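Local coordinates for N-acetylmuramoyl-L-alanine amidase domain-containing protein SAOUHSC_02979 (Staphylococcus aureus, PDB 5T1Q) that probably acts as an amidase on bacterial cell-wall peptidoglycan, this chain being the part of a secreted hydrolase that carries glucosaminidase-like and CHAP regions, at residues A275-W278 with N279-Q283; W255-Y258 with N259-Q263; V55-K58 with D59-Q62; I345-A348 with A349-L353. All blocks are in the same frame, centred on the assembly; numbering follows the deposited sequence.

Contact 1: A275-W278 with N279-Q283; sequences AHNW and NNRAQ. With NA (sodium ion), chain E.
A sodium ion joins His276 to Asn279 and Asn280 at the start of helix 278-284. The backbone O of His276 binds it at 2.2 Å, and the amide oxygens follow, Asn279 OD1 at 2.5 Å and Asn280 OD1 at 2.3 Å. Both asparagines have CG placed between the backbone N and the carbonyl carbon (chi1 60° and 45°), which folds the two amides back over the first turn to the metal. Two waters and Glu302 OE1 complete the shell. One of these waters also hydrogen-bonds His276 ND1, so the imidazole takes part only from the second shell. The close packing of these oxygens is explained by the cation they share, and Ser354 OG anchors the other end of the Asn279 amide through ND2.

Backbone hydrogen bonds define the helix start: Arg281 N donates to Asn277 O at 3.0 Å and Ala282 N to Trp278 O at 2.8 Å.

Between the side chains themselves the contact is van der Waals. The extended Arg281 chain runs past Asn277, with NE 3.9 Å from Asn277 CB and the guanidinium turned only 12° from the Asn277 amide plane. Outside the segments, Arg281 NH1 is hydrogen-bonded to Asp271 O. The buried Trp278 side chain packs against Val257 and Val315, and its NE1 hydrogen-bonds Gly273 O.

The whole is a sodium site built on the first turn of a helix within the CHAP domain.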
loop_
_atom_site.group_PDB
_atom_site.type_symbol
_atom_site.label_atom_id
_atom_site.label_comp_id
_atom_site.label_asym_id
_atom_site.label_seq_id
_atom_site.Cartn_x
_atom_site.Cartn_y
_atom_site.Cartn_z
ATOM N N ALA A 275 12.621 -4.285 13.286
ATOM C CA ALA A 275 11.733 -4.823 14.300
ATOM C C ALA A 275 12.382 -5.502 15.508
ATOM O O ALA A 275 12.025 -5.201 16.638
ATOM C CB ALA A 275 10.735 -5.775 13.653
ATOM N N HIS A 276 13.321 -6.414 15.277
ATOM C CA HIS A 276 13.912 -7.155 16.380
ATOM C C HIS A 276 14.672 -6.285 17.372
ATOM O O HIS A 276 14.881 -6.714 18.512
ATOM C CB HIS A 276 14.826 -8.283 15.875
ATOM C CG HIS A 276 16.072 -7.801 15.230
ATOM N ND1 HIS A 276 17.298 -7.903 15.840
ATOM C CD2 HIS A 276 16.286 -7.169 14.050
ATOM C CE1 HIS A 276 18.222 -7.379 15.053
ATOM N NE2 HIS A 276 17.634 -6.908 13.971
ATOM N N ASN A 277 15.131 -5.106 16.935
ATOM C CA ASN A 277 15.826 -4.193 17.825
ATOM C C ASN A 277 14.897 -3.335 18.652
ATOM O O ASN A 277 15.364 -2.586 19.491
ATOM C CB ASN A 277 16.746 -3.252 17.042
ATOM C CG ASN A 277 18.051 -3.896 16.655
ATOM O OD1 ASN A 277 18.625 -4.669 17.418
ATOM N ND2 ASN A 277 18.557 -3.535 15.485
ATOM N N TRP A 278 13.593 -3.430 18.425
ATOM C CA TRP A 278 12.655 -2.569 19.151
ATOM C C TRP A 278 12.655 -2.759 20.666
ATOM O O TRP A 278 12.676 -1.778 21.407
ATOM C CB TRP A 278 11.242 -2.727 18.590
ATOM C CG TRP A 278 10.989 -1.893 17.355
ATOM C CD1 TRP A 278 11.837 -1.679 16.319
ATOM C CD2 TRP A 278 9.761 -1.254 17.006
ATOM N NE1 TRP A 278 11.230 -0.874 15.363
ATOM C CE2 TRP A 278 9.950 -0.622 15.759
ATOM C CE3 TRP A 278 8.511 -1.154 17.629
ATOM C CZ2 TRP A 278 8.949 0.111 15.131
ATOM C CZ3 TRP A 278 7.518 -0.401 17.011
ATOM C CH2 TRP A 278 7.742 0.215 15.777
ATOM N N ASN A 279 12.657 -4.016 21.120
ATOM C CA ASN A 279 12.588 -4.282 22.554
ATOM C C ASN A 279 13.829 -3.822 23.330
ATOM O O ASN A 279 13.695 -3.166 24.359
ATOM C CB ASN A 279 12.195 -5.745 22.862
ATOM C CG ASN A 279 13.161 -6.758 22.293
ATOM O OD1 ASN A 279 13.897 -6.479 21.334
ATOM N ND2 ASN A 279 13.153 -7.950 22.858
ATOM N N ASN A 280 15.022 -4.165 22.849
ATOM C CA ASN A 280 16.271 -3.749 23.521
ATOM C C ASN A 280 16.497 -2.225 23.379
ATOM O O ASN A 280 16.896 -1.573 24.325
ATOM C CB ASN A 280 17.495 -4.533 23.023
ATOM C CG ASN A 280 17.533 -4.657 21.518
ATOM O OD1 ASN A 280 16.700 -5.364 20.926
ATOM N ND2 ASN A 280 18.485 -3.999 20.884
ATOM N N ARG A 281 16.221 -1.646 22.216
ATOM C CA ARG A 281 16.382 -0.208 22.102
ATOM C C ARG A 281 15.349 0.543 22.943
ATOM O O ARG A 281 15.701 1.514 23.602
ATOM C CB ARG A 281 16.325 0.259 20.659
ATOM C CG ARG A 281 17.538 -0.161 19.841
ATOM C CD ARG A 281 17.611 0.608 18.539
ATOM N NE ARG A 281 18.672 0.100 17.684
ATOM C CZ ARG A 281 18.954 0.557 16.472
ATOM N NH1 ARG A 281 18.277 1.587 15.935
ATOM N NH2 ARG A 281 19.936 -0.008 15.787
ATOM N N ALA A 282 14.090 0.089 22.929
ATOM C CA ALA A 282 13.012 0.753 23.674
ATOM C C ALA A 282 13.320 0.748 25.151
ATOM O O ALA A 282 13.136 1.755 25.832
ATOM C CB ALA A 282 11.664 0.084 23.424
ATOM N N GLN A 283 13.773 -0.416 25.629
ATOM C CA GLN A 283 14.183 -0.614 27.028
ATOM C C GLN A 283 15.275 0.389 27.412
ATOM O O GLN A 283 15.223 0.980 28.488
ATOM C CB GLN A 283 14.674 -2.061 27.211
ATOM C CG GLN A 283 15.380 -2.407 28.522
ATOM C CD GLN A 283 14.503 -2.288 29.746
ATOM O OE1 GLN A 283 13.305 -2.566 29.716
ATOM N NE2 GLN A 283 15.109 -1.893 30.844
HETATM NA NA NA E . 15.900 -7.478 20.302
HETATM O O HOH W 1 17.736 -7.830 19.001
HETATM O O HOH W 2 16.703 -8.688 22.416
#

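Contact 2: W255-Y258 with N259-Q263; sequences WYVY and NRMKQ
Residues 255-262 wind along helix 253-262, tied by i to i+4 bonds such as Arg260 N to Tyr256 O at 2.8 Å (N-H...O 165°) and Met261 N to Val257 O at 3.0 Å.

Tyr256 and Arg260 lie side by side and point the same way. Arg260 CB sits over one face of the tyrosine ring, 4.3 Å from its centroid, in a CH-pi contact. CG of Arg260 is anti to the backbone N, and the bend at chi2 (60°) carries the rest of the chain along past the phenol oxygen. Both polar ends are held further out: Tyr256 OH by Ser330 OG, and Arg260 NH2 by Lys237 O and by Glu319 in a salt bridge. Arg260 NH1 also donates to Gln263 OE1 at 2.9 Å, approaching from above the amide plane.

Two residues on, Lys262 crosses Tyr258, its CD 3.8 Å from CE1 of that ring, and NZ makes a weak bond to Tyr258 OH at 3.1 Å. A water donates to Tyr258 O and weakly accepts from the same NZ. The selenium of selenomethionine Met261 packs 4.0 Å from Val257 CG1.

This is a helix packed on the sheet of the CHAP domain through its apolar side. Val257 and Met261 both rest on Ala298 of strand 298-301; in strand 314-321 Val257 meets Val315 and Met261 meets Phe317.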
loop_
_atom_site.group_PDB
_atom_site.type_symbol
_atom_site.label_atom_id
_atom_site.label_comp_id
_atom_site.label_asym_id
_atom_site.label_seq_id
_atom_site.Cartn_x
_atom_site.Cartn_y
_atom_site.Cartn_z
ATOM N N TRP A 255 6.388 0.523 10.478
ATOM C CA TRP A 255 5.495 1.648 10.189
ATOM C C TRP A 255 4.070 1.387 10.688
ATOM O O TRP A 255 3.411 2.278 11.207
ATOM C CB TRP A 255 5.466 1.923 8.670
ATOM C CG TRP A 255 4.472 2.965 8.256
ATOM C CD1 TRP A 255 4.696 4.297 8.090
ATOM C CD2 TRP A 255 3.085 2.752 7.961
ATOM N NE1 TRP A 255 3.533 4.928 7.703
ATOM C CE2 TRP A 255 2.533 3.998 7.619
ATOM C CE3 TRP A 255 2.264 1.628 7.952
ATOM C CZ2 TRP A 255 1.186 4.155 7.277
ATOM C CZ3 TRP A 255 0.917 1.785 7.607
ATOM C CH2 TRP A 255 0.400 3.037 7.274
ATOM N N TYR A 256 3.590 0.168 10.517
ATOM C CA TYR A 256 2.215 -0.138 10.910
ATOM C C TYR A 256 2.027 0.012 12.414
ATOM O O TYR A 256 1.064 0.641 12.850
ATOM C CB TYR A 256 1.759 -1.539 10.422
ATOM C CG TYR A 256 0.409 -1.892 10.976
ATOM C CD1 TYR A 256 -0.762 -1.422 10.368
ATOM C CD2 TYR A 256 0.290 -2.655 12.150
ATOM C CE1 TYR A 256 -1.999 -1.716 10.898
ATOM C CE2 TYR A 256 -0.950 -2.933 12.700
ATOM C CZ TYR A 256 -2.088 -2.469 12.070
ATOM O OH TYR A 256 -3.311 -2.751 12.601
ATOM N N VAL A 257 2.942 -0.554 13.201
ATOM C CA VAL A 257 2.814 -0.466 14.653
ATOM C C VAL A 257 2.910 0.992 15.171
ATOM O O VAL A 257 2.171 1.389 16.076
ATOM C CB VAL A 257 3.807 -1.391 15.369
ATOM C CG1 VAL A 257 3.654 -1.265 16.874
ATOM C CG2 VAL A 257 3.608 -2.845 14.931
ATOM N N TYR A 258 3.816 1.770 14.594
ATOM C CA TYR A 258 3.955 3.174 14.930
ATOM C C TYR A 258 2.621 3.895 14.730
ATOM O O TYR A 258 2.153 4.598 15.630
ATOM C CB TYR A 258 5.052 3.821 14.072
ATOM C CG TYR A 258 5.177 5.329 14.245
ATOM C CD1 TYR A 258 4.398 6.206 13.480
ATOM C CD2 TYR A 258 6.076 5.873 15.154
ATOM C CE1 TYR A 258 4.502 7.590 13.639
ATOM C CE2 TYR A 258 6.188 7.251 15.319
ATOM C CZ TYR A 258 5.395 8.100 14.568
ATOM O OH TYR A 258 5.526 9.464 14.734
ATOM N N ASN A 259 2.008 3.695 13.557
ATOM C CA ASN A 259 0.718 4.342 13.230
ATOM C C ASN A 259 -0.450 3.818 14.041
ATOM O O ASN A 259 -1.255 4.592 14.544
ATOM C CB ASN A 259 0.411 4.241 11.734
ATOM C CG ASN A 259 1.225 5.229 10.911
ATOM O OD1 ASN A 259 2.287 4.898 10.396
ATOM N ND2 ASN A 259 0.788 6.465 10.878
ATOM N N ARG A 260 -0.534 2.505 14.201
ATOM C CA ARG A 260 -1.643 1.926 14.946
ATOM C C ARG A 260 -1.630 2.410 16.385
ATOM O O ARG A 260 -2.681 2.700 16.942
ATOM C CB ARG A 260 -1.602 0.395 14.867
ATOM C CG ARG A 260 -2.736 -0.331 15.583
ATOM C CD ARG A 260 -4.084 0.056 15.027
ATOM N NE ARG A 260 -5.167 -0.754 15.571
ATOM C CZ ARG A 260 -6.453 -0.577 15.291
ATOM N NH1 ARG A 260 -6.842 0.408 14.481
ATOM N NH2 ARG A 260 -7.363 -1.378 15.838
HETATM N N MSE A 261 -0.435 2.521 16.972
HETATM C CA MSE A 261 -0.294 2.998 18.360
HETATM C C MSE A 261 -0.788 4.423 18.484
HETATM O O MSE A 261 -1.412 4.787 19.483
HETATM C CB MSE A 261 1.151 2.924 18.850
HETATM C CG MSE A 261 1.527 1.489 19.216
HETATM SE SE MSE A 261 3.421 1.412 19.781
HETATM C CE MSE A 261 2.957 1.692 21.664
ATOM N N LYS A 262 -0.491 5.245 17.484
ATOM C CA LYS A 262 -0.954 6.641 17.485
ATOM C C LYS A 262 -2.471 6.806 17.492
ATOM O O LYS A 262 -2.960 7.767 18.049
ATOM C CB LYS A 262 -0.358 7.444 16.333
ATOM C CG LYS A 262 0.897 8.184 16.731
ATOM C CD LYS A 262 1.521 8.933 15.568
ATOM C CE LYS A 262 2.524 9.960 16.077
ATOM N NZ LYS A 262 3.472 9.391 17.081
ATOM N N GLN A 263 -3.211 5.879 16.888
ATOM C CA GLN A 263 -4.670 5.964 16.912
ATOM C C GLN A 263 -5.215 5.925 18.332
ATOM O O GLN A 263 -6.331 6.386 18.583
ATOM C CB GLN A 263 -5.316 4.831 16.128
ATOM C CG GLN A 263 -5.007 4.822 14.652
ATOM C CD GLN A 263 -5.860 3.812 13.922
ATOM O OE1 GLN A 263 -5.393 2.726 13.580
ATOM N NE2 GLN A 263 -7.140 4.137 13.743
HETATM O O HOH W 3 3.530 5.960 17.490
#

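Contact 3: V55-K58 with D59-Q62; sequences VDSK and DTRQ
Thr60 OG1, 3.7 Å from Ser57 CB, is gripped by two partners. Ser95 OG hydrogen-bonds it, as does a water at 2.8 Å, which also donates to Val55 O. The buried hydroxyl thus links the helix to the segment that leads into it. OG1 stands anti to the carbonyl carbon of its own residue (chi1 -59°), which aims it back at that segment.

Ser57 occupies the N-cap position. Its OG, anti to the backbone N (chi1 174°), shares a water with Asp59 N, and this water accepts from the amide at 3.1 Å. A water thus bridges the cap hydroxyl and a first-turn N-H. Of the backbone bonds that follow, Gln62 N to Lys58 O at 3.1 Å is regular, whereas Arg61 N to Ser57 O at 3.5 Å is weak.

Arg61 reaches back beyond the cap to form a salt bridge with Asp56. NH2 meets OD1 on its syn side, with the oxygen near the guanidinium plane and the two flat groups 54° apart. The modelled separation is unusually short, so its exact length is doubtful. On the way, Arg61 CD passes 3.7 Å from Ser57 O.

The junction joins the edge strand 52-54 of the mixed sheet to the long helix 58-78. Arg61 and Gln62 touch Glu223 of helix 222-225, Asp56 and Thr60 touch Tyr206, and Asp59 makes a long, weak ion pair with Arg97.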
loop_
_atom_site.group_PDB
_atom_site.type_symbol
_atom_site.label_atom_id
_atom_site.label_comp_id
_atom_site.label_asym_id
_atom_site.label_seq_id
_atom_site.Cartn_x
_atom_site.Cartn_y
_atom_site.Cartn_z
ATOM N N VAL A 55 -8.187 1.459 2.997
ATOM C CA VAL A 55 -8.101 2.203 4.244
ATOM C C VAL A 55 -8.700 3.563 3.880
ATOM O O VAL A 55 -8.090 4.327 3.142
ATOM C CB VAL A 55 -6.654 2.353 4.736
ATOM C CG1 VAL A 55 -6.600 3.266 5.955
ATOM C CG2 VAL A 55 -6.058 0.988 5.055
ATOM N N ASP A 56 -9.917 3.824 4.358
ATOM C CA ASP A 56 -10.653 5.068 4.080
ATOM C C ASP A 56 -9.821 6.279 4.527
ATOM O O ASP A 56 -9.111 6.207 5.532
ATOM C CB ASP A 56 -12.007 5.023 4.808
ATOM C CG ASP A 56 -12.969 6.107 4.357
ATOM O OD1 ASP A 56 -12.898 6.546 3.188
ATOM O OD2 ASP A 56 -13.829 6.498 5.177
ATOM N N SER A 57 -9.908 7.389 3.791
ATOM C CA SER A 57 -9.058 8.555 4.076
ATOM C C SER A 57 -9.558 9.845 3.426
ATOM O O SER A 57 -10.100 9.817 2.316
ATOM C CB SER A 57 -7.638 8.244 3.560
ATOM O OG SER A 57 -6.765 9.349 3.669
ATOM N N LYS A 58 -9.373 10.975 4.110
ATOM C CA LYS A 58 -9.766 12.267 3.528
ATOM C C LYS A 58 -8.726 12.698 2.475
ATOM O O LYS A 58 -9.060 13.422 1.545
ATOM C CB LYS A 58 -9.981 13.365 4.584
ATOM C CG LYS A 58 -10.727 14.570 4.001
ATOM C CD LYS A 58 -11.048 15.674 5.006
ATOM C CE LYS A 58 -9.824 16.493 5.394
ATOM N NZ LYS A 58 -10.187 17.631 6.292
ATOM N N ASP A 59 -7.474 12.266 2.630
ATOM C CA ASP A 59 -6.439 12.559 1.626
ATOM C C ASP A 59 -6.826 11.959 0.276
ATOM O O ASP A 59 -6.680 12.613 -0.751
ATOM C CB ASP A 59 -5.065 12.028 2.052
ATOM C CG ASP A 59 -4.426 12.853 3.166
ATOM O OD1 ASP A 59 -4.733 14.062 3.288
ATOM O OD2 ASP A 59 -3.584 12.294 3.904
ATOM N N THR A 60 -7.340 10.733 0.295
ATOM C CA THR A 60 -7.759 10.046 -0.932
ATOM C C THR A 60 -8.899 10.798 -1.618
ATOM O O THR A 60 -8.884 10.970 -2.835
ATOM C CB THR A 60 -8.144 8.560 -0.675
ATOM O OG1 THR A 60 -7.027 7.851 -0.107
ATOM C CG2 THR A 60 -8.558 7.872 -1.963
ATOM N N ARG A 61 -9.876 11.250 -0.831
ATOM C CA ARG A 61 -11.014 12.022 -1.363
ATOM C C ARG A 61 -10.526 13.298 -2.059
ATOM O O ARG A 61 -10.941 13.594 -3.174
ATOM C CB ARG A 61 -11.977 12.395 -0.238
ATOM C CG ARG A 61 -12.810 11.243 0.324
ATOM C CD ARG A 61 -13.299 11.593 1.725
ATOM N NE ARG A 61 -14.563 10.962 2.098
ATOM C CZ ARG A 61 -14.729 9.689 2.458
ATOM N NH1 ARG A 61 -15.946 9.267 2.800
ATOM N NH2 ARG A 61 -13.707 8.831 2.470
ATOM N N GLN A 62 -9.644 14.044 -1.401
ATOM C CA GLN A 62 -9.096 15.269 -1.986
ATOM C C GLN A 62 -8.190 14.969 -3.201
ATOM O O GLN A 62 -8.176 15.727 -4.165
ATOM C CB GLN A 62 -8.353 16.090 -0.930
ATOM C CG GLN A 62 -9.244 16.577 0.209
ATOM C CD GLN A 62 -10.356 17.513 -0.260
ATOM O OE1 GLN A 62 -10.138 18.412 -1.085
ATOM N NE2 GLN A 62 -11.552 17.316 0.279
HETATM O O HOH W 4 -7.743 5.184 0.500
HETATM O O HOH W 5 -6.565 11.166 5.402
#

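Contact 4: I345-A348 with A349-L353; sequences INAA and AAEEL
The carboxylate of Glu351 extends along the outside of the short helix beside Ala347, where OE1 comes within 4.1 Å of Ala347 CB; the methylene CG of the same glutamate lies 3.2 Å from Ala347 O. The second flat acid, Glu352, approaches by its chain, CG resting 3.5 Å from Ala348 O. The bend at its chi2 (-57°) turns the carboxylate so that a single water can donate both to Glu352 OE2 and to Ala348 O.

On the inner side the contact is apolar. Ile345 CG2, anti to the backbone N, lies 3.7 Å from Ala349 CB and 4.4 Å from Leu353 CD1, bringing the end of strand 339-345 up against the helix and the turn after it. Asn346 is the N-cap residue, and its O accepts from Ala350 N at 2.8 Å. The next bond, Glu351 N to Ala347 O, measures 3.1 Å. A type I turn from Ala350 to Leu353 then leads into strand 354-357.

Ile345 and Leu353 meet Phe301 in the interior. The chemistry thus divides the connection in two: an oily inner face that seats it on the sheet, and an acidic outer face, where one water ties Glu352 to the backbone O of Ala348.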
loop_
_atom_site.group_PDB
_atom_site.type_symbol
_atom_site.label_atom_id
_atom_site.label_comp_id
_atom_site.label_asym_id
_atom_site.label_seq_id
_atom_site.Cartn_x
_atom_site.Cartn_y
_atom_site.Cartn_z
ATOM N N ILE A 345 -1.991 -15.448 18.732
ATOM C CA ILE A 345 -0.780 -16.136 19.149
ATOM C C ILE A 345 -1.136 -16.860 20.434
ATOM O O ILE A 345 -1.625 -16.222 21.368
ATOM C CB ILE A 345 0.368 -15.136 19.435
ATOM C CG1 ILE A 345 0.711 -14.296 18.183
ATOM C CG2 ILE A 345 1.595 -15.870 19.986
ATOM C CD1 ILE A 345 1.206 -15.104 16.990
ATOM N N ASN A 346 -0.867 -18.171 20.504
ATOM C CA ASN A 346 -1.208 -18.957 21.700
ATOM C C ASN A 346 -0.472 -18.462 22.952
ATOM O O ASN A 346 0.572 -17.787 22.865
ATOM C CB ASN A 346 -1.077 -20.489 21.468
ATOM C CG ASN A 346 0.356 -20.959 21.167
ATOM O OD1 ASN A 346 0.662 -21.338 20.028
ATOM N ND2 ASN A 346 1.224 -20.983 22.183
ATOM N N ALA A 347 -1.040 -18.791 24.108
ATOM C CA ALA A 347 -0.545 -18.349 25.416
ATOM C C ALA A 347 0.923 -18.653 25.681
ATOM O O ALA A 347 1.664 -17.776 26.129
ATOM C CB ALA A 347 -1.402 -18.927 26.534
ATOM N N ALA A 348 1.333 -19.894 25.423
ATOM C CA ALA A 348 2.710 -20.303 25.668
ATOM C C ALA A 348 3.692 -19.508 24.804
ATOM O O ALA A 348 4.700 -19.049 25.305
ATOM C CB ALA A 348 2.868 -21.817 25.474
ATOM N N ALA A 349 3.348 -19.264 23.541
ATOM C CA ALA A 349 4.199 -18.453 22.670
ATOM C C ALA A 349 4.180 -16.954 23.065
ATOM O O ALA A 349 5.223 -16.288 23.043
ATOM C CB ALA A 349 3.769 -18.603 21.215
ATOM N N ALA A 350 3.005 -16.438 23.396
ATOM C CA ALA A 350 2.849 -15.023 23.776
ATOM C C ALA A 350 3.683 -14.636 24.975
ATOM O O ALA A 350 4.219 -13.535 25.026
ATOM C CB ALA A 350 1.397 -14.699 24.045
ATOM N N GLU A 351 3.808 -15.545 25.934
ATOM C CA GLU A 351 4.594 -15.270 27.140
ATOM C C GLU A 351 6.101 -15.172 26.878
ATOM O O GLU A 351 6.863 -14.774 27.762
ATOM C CB GLU A 351 4.259 -16.317 28.212
ATOM C CG GLU A 351 2.820 -16.140 28.682
ATOM C CD GLU A 351 2.275 -17.288 29.496
ATOM O OE1 GLU A 351 1.031 -17.443 29.502
ATOM O OE2 GLU A 351 3.068 -18.023 30.130
ATOM N N GLU A 352 6.517 -15.511 25.662
ATOM C CA GLU A 352 7.936 -15.477 25.273
ATOM C C GLU A 352 8.292 -14.281 24.438
ATOM O O GLU A 352 9.450 -14.128 24.035
ATOM C CB GLU A 352 8.305 -16.741 24.486
ATOM C CG GLU A 352 8.065 -18.035 25.232
ATOM C CD GLU A 352 8.810 -18.081 26.532
ATOM O OE1 GLU A 352 9.849 -17.400 26.638
ATOM O OE2 GLU A 352 8.351 -18.775 27.462
ATOM N N LEU A 353 7.302 -13.442 24.143
ATOM C CA LEU A 353 7.529 -12.247 23.359
ATOM C C LEU A 353 7.735 -11.050 24.282
ATOM O O LEU A 353 7.520 -11.150 25.491
ATOM C CB LEU A 353 6.339 -12.030 22.437
ATOM C CG LEU A 353 6.038 -13.201 21.513
ATOM C CD1 LEU A 353 4.773 -12.936 20.730
ATOM C CD2 LEU A 353 7.201 -13.480 20.568
HETATM O O HOH W 6 6.116 -20.176 27.279
#

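Overall arrangement
Along the chain the order is contact 3, contact 2, contact 1, contact 4. The last three belong to the C-terminal, peptidase-like region, and contacts 1 and 2 also fall in the CHAP domain. They lie on elements that pack on or connect strands of the mixed sheet: helix 253-262, the following helix 278-284, and the connection between strands 339-345 and 354-357. Contacts 1 and 2, centres about 16 Å apart, touch where Trp278 CZ3 lies 4.0 Å from Val257 CG1. Contacts 1 and 4 approach to about 6 Å between nearest atoms. Contact 3 begins helix 58-78, its centre about 37 Å from that of contact 4; strands 37-39 and 52-54 add to the C-terminal sheet, so both parts share it.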